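GCN5-related N-acetyltransferase (Brucella melitensis biovar Abortus 2308, PDB 3TCV) probably transfers an acetyl group from acetyl-coenzyme A to an amine, perhaps the N-terminal amine of a protein, as a member of the GNAT superfamily. Local coordinates at residues F39-L49 with F100-S108; A215-W223 with Q235-R243. All coordinates share one frame; numbering follows the deposited sequence.

Interaction 1 of 2, residues F39-L49 with F100-S108; sequences FEGRYVRLEPL and FFAVIDKAS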
loop_
_atom_site.group_PDB
_atom_site.type_symbol
_atom_site.label_atom_id
_atom_site.label_comp_id
_atom_site.label_asym_id
_atom_site.label_seq_id
_atom_site.Cartn_x
_atom_site.Cartn_y
_atom_site.Cartn_z
ATOM N N PHE B 39 -25.583 3.676 -9.603
ATOM C CA PHE B 39 -25.971 3.914 -8.208
ATOM C C PHE B 39 -26.809 5.182 -8.101
ATOM O O PHE B 39 -26.366 6.258 -8.474
ATOM C CB PHE B 39 -24.744 4.033 -7.292
ATOM C CG PHE B 39 -23.905 2.792 -7.255
ATOM C CD1 PHE B 39 -24.318 1.680 -6.522
ATOM C CD2 PHE B 39 -22.738 2.708 -7.994
ATOM C CE1 PHE B 39 -23.562 0.521 -6.516
ATOM C CE2 PHE B 39 -21.971 1.550 -7.985
ATOM C CZ PHE B 39 -22.386 0.458 -7.242
ATOM N N GLU B 40 -28.017 5.045 -7.565
ATOM C CA GLU B 40 -28.974 6.139 -7.504
ATOM C C GLU B 40 -29.239 6.550 -6.057
ATOM O O GLU B 40 -29.632 5.733 -5.237
ATOM C CB GLU B 40 -30.288 5.676 -8.145
ATOM C CG GLU B 40 -31.353 6.752 -8.290
ATOM C CD GLU B 40 -31.198 7.595 -9.533
ATOM O OE1 GLU B 40 -30.644 7.086 -10.533
ATOM O OE2 GLU B 40 -31.654 8.763 -9.505
ATOM N N GLY B 41 -29.038 7.827 -5.755
ATOM C CA GLY B 41 -29.363 8.356 -4.452
ATOM C C GLY B 41 -30.422 9.438 -4.558
ATOM O O GLY B 41 -31.028 9.633 -5.614
ATOM N N ARG B 42 -30.624 10.156 -3.467
ATOM C CA ARG B 42 -31.554 11.295 -3.431
ATOM C C ARG B 42 -30.982 12.535 -4.120
ATOM O O ARG B 42 -31.713 13.269 -4.801
ATOM C CB ARG B 42 -31.906 11.635 -1.986
ATOM C CG ARG B 42 -32.849 12.818 -1.817
ATOM C CD ARG B 42 -33.201 13.013 -0.345
ATOM N NE ARG B 42 -33.961 11.881 0.184
ATOM C CZ ARG B 42 -35.283 11.728 0.055
ATOM N NH1 ARG B 42 -36.026 12.637 -0.582
ATOM N NH2 ARG B 42 -35.869 10.654 0.569
ATOM N N TYR B 43 -29.683 12.781 -3.927
ATOM C CA TYR B 43 -29.033 14.017 -4.404
ATOM C C TYR B 43 -28.138 13.788 -5.627
ATOM O O TYR B 43 -27.917 14.693 -6.411
ATOM C CB TYR B 43 -28.205 14.640 -3.263
ATOM C CG TYR B 43 -28.997 14.815 -1.986
ATOM C CD1 TYR B 43 -29.934 15.832 -1.859
ATOM C CD2 TYR B 43 -28.820 13.962 -0.898
ATOM C CE1 TYR B 43 -30.667 15.994 -0.700
ATOM C CE2 TYR B 43 -29.566 14.112 0.259
ATOM C CZ TYR B 43 -30.480 15.143 0.362
ATOM O OH TYR B 43 -31.249 15.317 1.510
ATOM N N VAL B 44 -27.643 12.566 -5.788
ATOM C CA VAL B 44 -26.584 12.253 -6.744
ATOM C C VAL B 44 -26.873 10.919 -7.442
ATOM O O VAL B 44 -27.558 10.048 -6.888
ATOM C CB VAL B 44 -25.243 12.155 -5.984
ATOM C CG1 VAL B 44 -25.076 10.762 -5.362
ATOM C CG2 VAL B 44 -24.080 12.529 -6.874
ATOM N N ARG B 45 -26.355 10.781 -8.659
ATOM C CA ARG B 45 -26.342 9.525 -9.380
ATOM C C ARG B 45 -24.901 9.222 -9.802
ATOM O O ARG B 45 -24.181 10.125 -10.234
ATOM C CB ARG B 45 -27.245 9.621 -10.606
ATOM C CG ARG B 45 -27.361 8.332 -11.388
ATOM C CD ARG B 45 -28.564 8.368 -12.321
ATOM N NE ARG B 45 -28.320 9.191 -13.495
ATOM C CZ ARG B 45 -28.816 10.416 -13.716
ATOM N NH1 ARG B 45 -29.631 11.012 -12.840
ATOM N NH2 ARG B 45 -28.508 11.052 -14.856
ATOM N N LEU B 46 -24.493 7.959 -9.664
ATOM C CA LEU B 46 -23.184 7.503 -10.109
ATOM C C LEU B 46 -23.390 6.612 -11.314
ATOM O O LEU B 46 -24.130 5.644 -11.235
ATOM C CB LEU B 46 -22.457 6.718 -8.999
ATOM C CG LEU B 46 -22.337 7.391 -7.629
ATOM C CD1 LEU B 46 -21.535 6.558 -6.622
ATOM C CD2 LEU B 46 -21.727 8.775 -7.820
ATOM N N GLU B 47 -22.739 6.951 -12.431
ATOM C CA GLU B 47 -22.756 6.147 -13.646
ATOM C C GLU B 47 -21.337 5.722 -14.034
ATOM O O GLU B 47 -20.395 6.526 -13.953
ATOM C CB GLU B 47 -23.384 6.956 -14.782
ATOM C CG GLU B 47 -24.870 7.205 -14.570
ATOM C CD GLU B 47 -25.506 8.022 -15.672
ATOM O OE1 GLU B 47 -24.829 8.359 -16.659
ATOM O OE2 GLU B 47 -26.696 8.343 -15.537
ATOM N N PRO B 48 -21.170 4.462 -14.472
ATOM C CA PRO B 48 -19.859 4.041 -14.948
ATOM C C PRO B 48 -19.336 5.026 -15.991
ATOM O O PRO B 48 -20.076 5.395 -16.910
ATOM C CB PRO B 48 -20.145 2.669 -15.570
ATOM C CG PRO B 48 -21.281 2.163 -14.751
ATOM C CD PRO B 48 -22.148 3.365 -14.542
ATOM N N LEU B 49 -18.099 5.479 -15.836
ATOM C CA LEU B 49 -17.627 6.586 -16.674
ATOM C C LEU B 49 -17.642 6.141 -18.148
ATOM O O LEU B 49 -17.143 5.073 -18.469
ATOM C CB LEU B 49 -16.233 7.048 -16.258
ATOM C CG LEU B 49 -15.637 8.255 -16.971
ATOM C CD1 LEU B 49 -16.519 9.457 -16.764
ATOM C CD2 LEU B 49 -14.206 8.524 -16.487
ATOM N N PHE B 100 -13.777 3.873 -12.752
ATOM C CA PHE B 100 -14.307 5.226 -12.686
ATOM C C PHE B 100 -15.796 5.318 -12.854
ATOM O O PHE B 100 -16.397 4.595 -13.660
ATOM C CB PHE B 100 -13.637 6.133 -13.739
ATOM C CG PHE B 100 -12.271 6.605 -13.350
ATOM C CD1 PHE B 100 -12.104 7.802 -12.656
ATOM C CD2 PHE B 100 -11.150 5.876 -13.693
ATOM C CE1 PHE B 100 -10.847 8.251 -12.306
ATOM C CE2 PHE B 100 -9.884 6.316 -13.343
ATOM C CZ PHE B 100 -9.731 7.512 -12.656
ATOM N N PHE B 101 -16.362 6.264 -12.106
ATOM C CA PHE B 101 -17.761 6.648 -12.191
ATOM C C PHE B 101 -17.895 8.145 -12.351
ATOM O O PHE B 101 -17.221 8.921 -11.652
ATOM C CB PHE B 101 -18.503 6.222 -10.915
ATOM C CG PHE B 101 -18.612 4.739 -10.769
ATOM C CD1 PHE B 101 -19.819 4.090 -11.036
ATOM C CD2 PHE B 101 -17.504 3.970 -10.413
ATOM C CE1 PHE B 101 -19.908 2.704 -10.961
ATOM C CE2 PHE B 101 -17.600 2.584 -10.330
ATOM C CZ PHE B 101 -18.798 1.956 -10.599
ATOM N N ALA B 102 -18.794 8.563 -13.234
ATOM C CA ALA B 102 -19.207 9.955 -13.279
ATOM C C ALA B 102 -20.139 10.190 -12.117
ATOM O O ALA B 102 -20.983 9.324 -11.800
ATOM C CB ALA B 102 -19.909 10.284 -14.589
ATOM N N VAL B 103 -20.020 11.369 -11.508
ATOM C CA VAL B 103 -20.868 11.769 -10.392
ATOM C C VAL B 103 -21.814 12.838 -10.937
ATOM O O VAL B 103 -21.380 13.945 -11.293
ATOM C CB VAL B 103 -20.051 12.343 -9.208
ATOM C CG1 VAL B 103 -20.957 12.661 -8.025
ATOM C CG2 VAL B 103 -18.950 11.371 -8.788
ATOM N N ILE B 104 -23.095 12.487 -11.019
ATOM C CA ILE B 104 -24.116 13.351 -11.612
ATOM C C ILE B 104 -24.943 14.057 -10.539
ATOM O O ILE B 104 -25.559 13.426 -9.702
ATOM C CB ILE B 104 -25.050 12.556 -12.551
ATOM C CG1 ILE B 104 -24.281 12.075 -13.796
ATOM C CG2 ILE B 104 -26.204 13.429 -13.024
ATOM C CD1 ILE B 104 -24.225 10.577 -13.995
ATOM N N ASP B 105 -24.951 15.375 -10.571
ATOM C CA ASP B 105 -25.761 16.156 -9.649
ATOM C C ASP B 105 -27.210 16.094 -10.119
ATOM O O ASP B 105 -27.533 16.571 -11.217
ATOM C CB ASP B 105 -25.279 17.608 -9.635
ATOM C CG ASP B 105 -26.187 18.527 -8.836
ATOM O OD1 ASP B 105 -26.376 18.269 -7.623
ATOM O OD2 ASP B 105 -26.691 19.513 -9.423
ATOM N N LYS B 106 -28.075 15.507 -9.297
ATOM C CA LYS B 106 -29.446 15.238 -9.740
ATOM C C LYS B 106 -30.242 16.516 -9.918
ATOM O O LYS B 106 -31.045 16.606 -10.841
ATOM C CB LYS B 106 -30.168 14.291 -8.797
ATOM C CG LYS B 106 -29.734 12.843 -8.984
ATOM C CD LYS B 106 -30.430 11.898 -8.024
ATOM C CE LYS B 106 -31.936 11.930 -8.213
ATOM N NZ LYS B 106 -32.578 10.794 -7.525
ATOM N N ALA B 107 -29.998 17.506 -9.061
ATOM C CA ALA B 107 -30.730 18.776 -9.130
ATOM C C ALA B 107 -30.585 19.440 -10.500
ATOM O O ALA B 107 -31.568 19.928 -11.054
ATOM C CB ALA B 107 -30.265 19.724 -8.023
ATOM N N SER B 108 -29.368 19.452 -11.047
ATOM C CA SER B 108 -29.100 20.025 -12.369
ATOM C C SER B 108 -29.149 19.016 -13.503
ATOM O O SER B 108 -29.255 19.390 -14.675
ATOM C CB SER B 108 -27.736 20.700 -12.370
ATOM O OG SER B 108 -26.711 19.765 -12.079
HETATM O O HOH W 1 -28.526 17.325 -6.508
#

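Interaction 2 of 2, residues A215-W223 with Q235-R243; sequences ALKQAYQAW and QKKTLQEFR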
loop_
_atom_site.group_PDB
_atom_site.type_symbol
_atom_site.label_atom_id
_atom_site.label_comp_id
_atom_site.label_asym_id
_atom_site.label_seq_id
_atom_site.Cartn_x
_atom_site.Cartn_y
_atom_site.Cartn_z
ATOM N N ALA B 215 -22.669 1.479 12.271
ATOM C CA ALA B 215 -22.920 2.744 12.971
ATOM C C ALA B 215 -22.761 3.921 12.017
ATOM O O ALA B 215 -23.524 4.893 12.082
ATOM C CB ALA B 215 -22.009 2.890 14.185
ATOM N N LEU B 216 -21.782 3.841 11.119
ATOM C CA LEU B 216 -21.643 4.874 10.113
ATOM C C LEU B 216 -22.870 4.964 9.219
ATOM O O LEU B 216 -23.364 6.063 8.966
ATOM C CB LEU B 216 -20.383 4.657 9.281
ATOM C CG LEU B 216 -19.130 5.077 10.012
ATOM C CD1 LEU B 216 -17.933 4.661 9.149
ATOM C CD2 LEU B 216 -19.111 6.591 10.296
ATOM N N LYS B 217 -23.348 3.820 8.747
ATOM C CA LYS B 217 -24.514 3.794 7.874
ATOM C C LYS B 217 -25.680 4.570 8.506
ATOM O O LYS B 217 -26.280 5.421 7.839
ATOM C CB LYS B 217 -24.930 2.351 7.546
ATOM C CG LYS B 217 -26.142 2.241 6.637
ATOM C CD LYS B 217 -26.517 0.794 6.330
ATOM C CE LYS B 217 -27.576 0.724 5.235
ATOM N NZ LYS B 217 -27.961 -0.688 4.942
ATOM N N GLN B 218 -25.964 4.309 9.784
ATOM C CA GLN B 218 -27.065 4.987 10.495
ATOM C C GLN B 218 -26.869 6.509 10.528
ATOM O O GLN B 218 -27.815 7.261 10.329
ATOM C CB GLN B 218 -27.246 4.433 11.927
ATOM C CG GLN B 218 -27.599 2.949 11.960
ATOM C CD GLN B 218 -28.169 2.458 13.284
ATOM O OE1 GLN B 218 -27.761 2.894 14.366
ATOM N NE2 GLN B 218 -29.126 1.531 13.200
ATOM N N ALA B 219 -25.629 6.952 10.751
ATOM C CA ALA B 219 -25.330 8.381 10.879
ATOM C C ALA B 219 -25.449 9.098 9.531
ATOM O O ALA B 219 -25.929 10.226 9.469
ATOM C CB ALA B 219 -23.939 8.582 11.486
ATOM N N TYR B 220 -24.991 8.451 8.463
ATOM C CA TYR B 220 -25.125 9.018 7.130
ATOM C C TYR B 220 -26.606 9.101 6.729
ATOM O O TYR B 220 -27.035 10.090 6.147
ATOM C CB TYR B 220 -24.422 8.165 6.103
ATOM C CG TYR B 220 -22.927 8.397 5.885
ATOM C CD1 TYR B 220 -22.451 9.036 4.727
ATOM C CD2 TYR B 220 -21.977 7.911 6.791
ATOM C CE1 TYR B 220 -21.071 9.195 4.507
ATOM C CE2 TYR B 220 -20.628 8.086 6.580
ATOM C CZ TYR B 220 -20.169 8.728 5.445
ATOM O OH TYR B 220 -18.795 8.836 5.250
ATOM N N GLN B 221 -27.340 8.020 6.984
ATOM C CA GLN B 221 -28.763 7.972 6.602
ATOM C C GLN B 221 -29.510 9.087 7.315
ATOM O O GLN B 221 -30.359 9.738 6.726
ATOM C CB GLN B 221 -29.381 6.609 6.930
ATOM C CG GLN B 221 -29.131 5.561 5.855
ATOM C CD GLN B 221 -29.615 4.171 6.244
ATOM O OE1 GLN B 221 -29.626 3.802 7.416
ATOM N NE2 GLN B 221 -29.974 3.381 5.240
ATOM N N ALA B 222 -29.179 9.324 8.573
ATOM C CA ALA B 222 -29.823 10.383 9.349
ATOM C C ALA B 222 -29.471 11.756 8.769
ATOM O O ALA B 222 -30.339 12.602 8.601
ATOM C CB ALA B 222 -29.412 10.296 10.814
ATOM N N TRP B 223 -28.197 11.952 8.421
ATOM C CA TRP B 223 -27.720 13.223 7.883
ATOM C C TRP B 223 -28.274 13.536 6.509
ATOM O O TRP B 223 -28.579 14.696 6.214
ATOM C CB TRP B 223 -26.168 13.256 7.851
ATOM C CG TRP B 223 -25.671 14.622 7.456
ATOM C CD1 TRP B 223 -25.514 15.738 8.273
ATOM C CD2 TRP B 223 -25.348 15.102 6.113
ATOM N NE1 TRP B 223 -25.112 16.815 7.554
ATOM C CE2 TRP B 223 -24.977 16.503 6.262
ATOM C CE3 TRP B 223 -25.293 14.523 4.852
ATOM C CZ2 TRP B 223 -24.580 17.273 5.190
ATOM C CZ3 TRP B 223 -24.914 15.316 3.780
ATOM C CH2 TRP B 223 -24.556 16.658 3.949
ATOM N N GLN B 235 -27.933 22.360 6.208
ATOM C CA GLN B 235 -28.013 21.282 7.178
ATOM C C GLN B 235 -28.442 21.793 8.557
ATOM O O GLN B 235 -28.104 22.904 8.944
ATOM C CB GLN B 235 -26.666 20.545 7.273
ATOM C CG GLN B 235 -25.528 21.406 7.790
ATOM C CD GLN B 235 -24.192 20.687 7.763
ATOM O OE1 GLN B 235 -24.121 19.461 7.612
ATOM N NE2 GLN B 235 -23.125 21.448 7.955
ATOM N N LYS B 236 -29.205 20.982 9.283
ATOM C CA LYS B 236 -29.609 21.308 10.641
ATOM C C LYS B 236 -28.605 20.798 11.664
ATOM O O LYS B 236 -28.346 21.458 12.675
ATOM C CB LYS B 236 -31.008 20.761 10.925
ATOM C CG LYS B 236 -32.070 21.397 10.042
ATOM C CD LYS B 236 -33.466 20.875 10.355
ATOM C CE LYS B 236 -34.466 21.289 9.282
ATOM N NZ LYS B 236 -35.765 20.598 9.496
ATOM N N LYS B 237 -28.055 19.613 11.390
ATOM C CA LYS B 237 -26.938 19.064 12.156
ATOM C C LYS B 237 -25.892 18.534 11.185
ATOM O O LYS B 237 -26.198 18.190 10.038
ATOM C CB LYS B 237 -27.398 17.946 13.072
ATOM C CG LYS B 237 -28.268 18.397 14.246
ATOM C CD LYS B 237 -28.510 17.269 15.237
ATOM C CE LYS B 237 -29.448 16.179 14.709
ATOM N NZ LYS B 237 -30.933 16.435 14.837
ATOM N N THR B 238 -24.651 18.495 11.643
ATOM C CA THR B 238 -23.544 18.052 10.793
ATOM C C THR B 238 -23.372 16.525 10.867
ATOM O O THR B 238 -23.872 15.868 11.790
ATOM C CB THR B 238 -22.212 18.681 11.226
ATOM O OG1 THR B 238 -21.858 18.173 12.508
ATOM C CG2 THR B 238 -22.273 20.203 11.297
ATOM N N LEU B 239 -22.651 15.976 9.906
ATOM C CA LEU B 239 -22.366 14.539 9.860
ATOM C C LEU B 239 -21.584 14.083 11.095
ATOM O O LEU B 239 -21.913 13.061 11.680
ATOM C CB LEU B 239 -21.651 14.129 8.544
ATOM C CG LEU B 239 -21.401 12.635 8.322
ATOM C CD1 LEU B 239 -22.661 11.776 8.501
ATOM C CD2 LEU B 239 -20.740 12.315 6.982
ATOM N N GLN B 240 -20.601 14.866 11.534
ATOM C CA GLN B 240 -19.886 14.563 12.772
ATOM C C GLN B 240 -20.815 14.565 13.990
ATOM O O GLN B 240 -20.674 13.738 14.895
ATOM C CB GLN B 240 -18.719 15.531 13.006
ATOM C CG GLN B 240 -17.903 15.280 14.264
ATOM C CD GLN B 240 -17.051 14.028 14.213
ATOM O OE1 GLN B 240 -16.147 13.925 13.390
ATOM N NE2 GLN B 240 -17.333 13.066 15.082
ATOM N N GLU B 241 -21.766 15.491 14.008
ATOM C CA GLU B 241 -22.752 15.533 15.090
ATOM C C GLU B 241 -23.588 14.247 15.144
ATOM O O GLU B 241 -23.760 13.678 16.206
ATOM C CB GLU B 241 -23.623 16.784 14.993
ATOM C CG GLU B 241 -22.879 18.027 15.449
ATOM C CD GLU B 241 -23.540 19.346 15.064
ATOM O OE1 GLU B 241 -24.501 19.364 14.268
ATOM O OE2 GLU B 241 -23.072 20.386 15.561
ATOM N N PHE B 242 -24.083 13.777 14.007
ATOM C CA PHE B 242 -24.847 12.521 13.981
ATOM C C PHE B 242 -23.995 11.313 14.404
ATOM O O PHE B 242 -24.454 10.428 15.114
ATOM C CB PHE B 242 -25.459 12.286 12.600
ATOM C CG PHE B 242 -26.746 13.036 12.372
ATOM C CD1 PHE B 242 -27.907 12.673 13.071
ATOM C CD2 PHE B 242 -26.821 14.088 11.464
ATOM C CE1 PHE B 242 -29.113 13.370 12.878
ATOM C CE2 PHE B 242 -28.023 14.769 11.273
ATOM C CZ PHE B 242 -29.160 14.393 11.957
ATOM N N ARG B 243 -22.737 11.288 13.977
ATOM C CA ARG B 243 -21.854 10.207 14.370
ATOM C C ARG B 243 -21.624 10.240 15.883
ATOM O O ARG B 243 -21.605 9.199 16.549
ATOM C CB ARG B 243 -20.523 10.280 13.566
ATOM C CG ARG B 243 -20.680 9.921 12.082
ATOM C CD ARG B 243 -19.446 10.229 11.225
ATOM N NE ARG B 243 -18.244 9.871 11.986
ATOM C CZ ARG B 243 -17.231 10.691 12.256
ATOM N NH1 ARG B 243 -16.253 10.247 13.037
ATOM N NH2 ARG B 243 -17.167 11.924 11.734
#

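Interaction 1 of 2, residues F39-L49 with F100-S108
Strands 44-48 and 100-105 run antiparallel, their axes 4.3 Å apart at closest approach, with R45-I104 and E47-A102 as the hydrogen-bonded pairs and V44-D105, L46-V103 and P48-F101 as the non-hydrogen-bonded ones. Beyond the proline, L49 N still bonds F100 O. On one face V44 and L46 pack on V103: V44 CG2 presses on V103 CG1 at 3.3 Å, tighter than usual for two carbons, and L46 lies alongside the same valine. Helix 142-158 covers this side through L150 and F151. F39, from the short strand 39-40, brings ring atom CE2 to within 3.8 Å of F101 CE1, the planes oblique at 49°.

The other face carries R45, E47 and I104. R45 NE gives a nearly straight bond to E47 OE2 (2.7 Å), which lies in the guanidinium plane, while I104 CG2 sits over one guanidinium face; I104 CD1 comes within 3.3 Å of E47 CD. E47 OE1 turns to H54.

At the strand's end, K106 N bonds Y43 O. K106 then reaches back across the 41-43 turn, bending at chi3 (60°), and its NZ is gripped by G41 O at 2.7 Å and by the anti lone pair of E40 OE2 at 3.0 Å, a salt bridge. A water joins Y43 O, D105 OD1 and A107 N. This is a β-hairpin, 39-40 with 44-48, laid against the next strand at the N-terminal edge of the mixed sheet of the GNAT fold.

Interaction 2 of 2, residues A215-W223 with Q235-R243
W223 NE1 donates to Q235 OE1 at 2.8 Å, the hydrogen bond that joins the two segments. The acceptor lies almost in the indole plane and the donor lies in the carbonyl plane, while ring and amide stand 83° apart, close to perpendicular. K237 O is also near, 3.0 Å from W223 NE1. What brings the indole to the 235-239 segment is its first torsion: CG lies anti to the backbone N (chi1 -173°), beside the carbonyl carbon. L239 CB then sits over one face of the five-membered ring, a CH-pi contact. Elsewhere the indole meets F229 edge-to-face and R181 in a cation-pi pair.

L239 divides its branches: CD1 touches W223 CB at 3.9 Å, and CD2 lies over one face of the Y220 ring, 4.1 Å from the centroid. The hydroxyl of Y220 is held by F182 O. One turn further along the second helix, F242 offers a ring face to A222 CB, which approaches F242 CD1 to 3.6 Å; F242 CD2 touches W223 CB and lies at the edge of the indole, near its plane. The small A219 lets the backbones close in, its CA 5.2 Å from that of F242, and its CB touches R243 CG at 3.6 Å. Beyond it, L216 CD2 lies alongside the aliphatic part of R243.

T238 and E241 form a capping box that fixes the helix start: E241 N bonds T238 OG1, and T238 N bonds E241 OE1. L239, the first helical residue, packs on the indole. Helix segment 239-243 runs at 133° to segment 215-223, a helix-loop-helix packing in which a capped helix doubles back on its predecessor at the chain's end.

In the fold
Going from the N terminus, interaction 1 closes first: segment 39-49 meets 100-108 after a mostly helical excursion of 50 residues, including helices 51-61 and 82-94, and so joins the first strands of the sheet to the third. The chain then builds the rest of the sheet and helices 142-158 and 173-182 before interaction 2 closes the short loop between helix 213-224 and the final helix. The two contacts follow one another in series, neither nesting nor crossing, with centres about 21 Å apart and nearest atoms about 5 Å apart. Helix 142-158 touches both, and Y43 OH bonds L224 O, linking the first hairpin to the C-terminal helix pair.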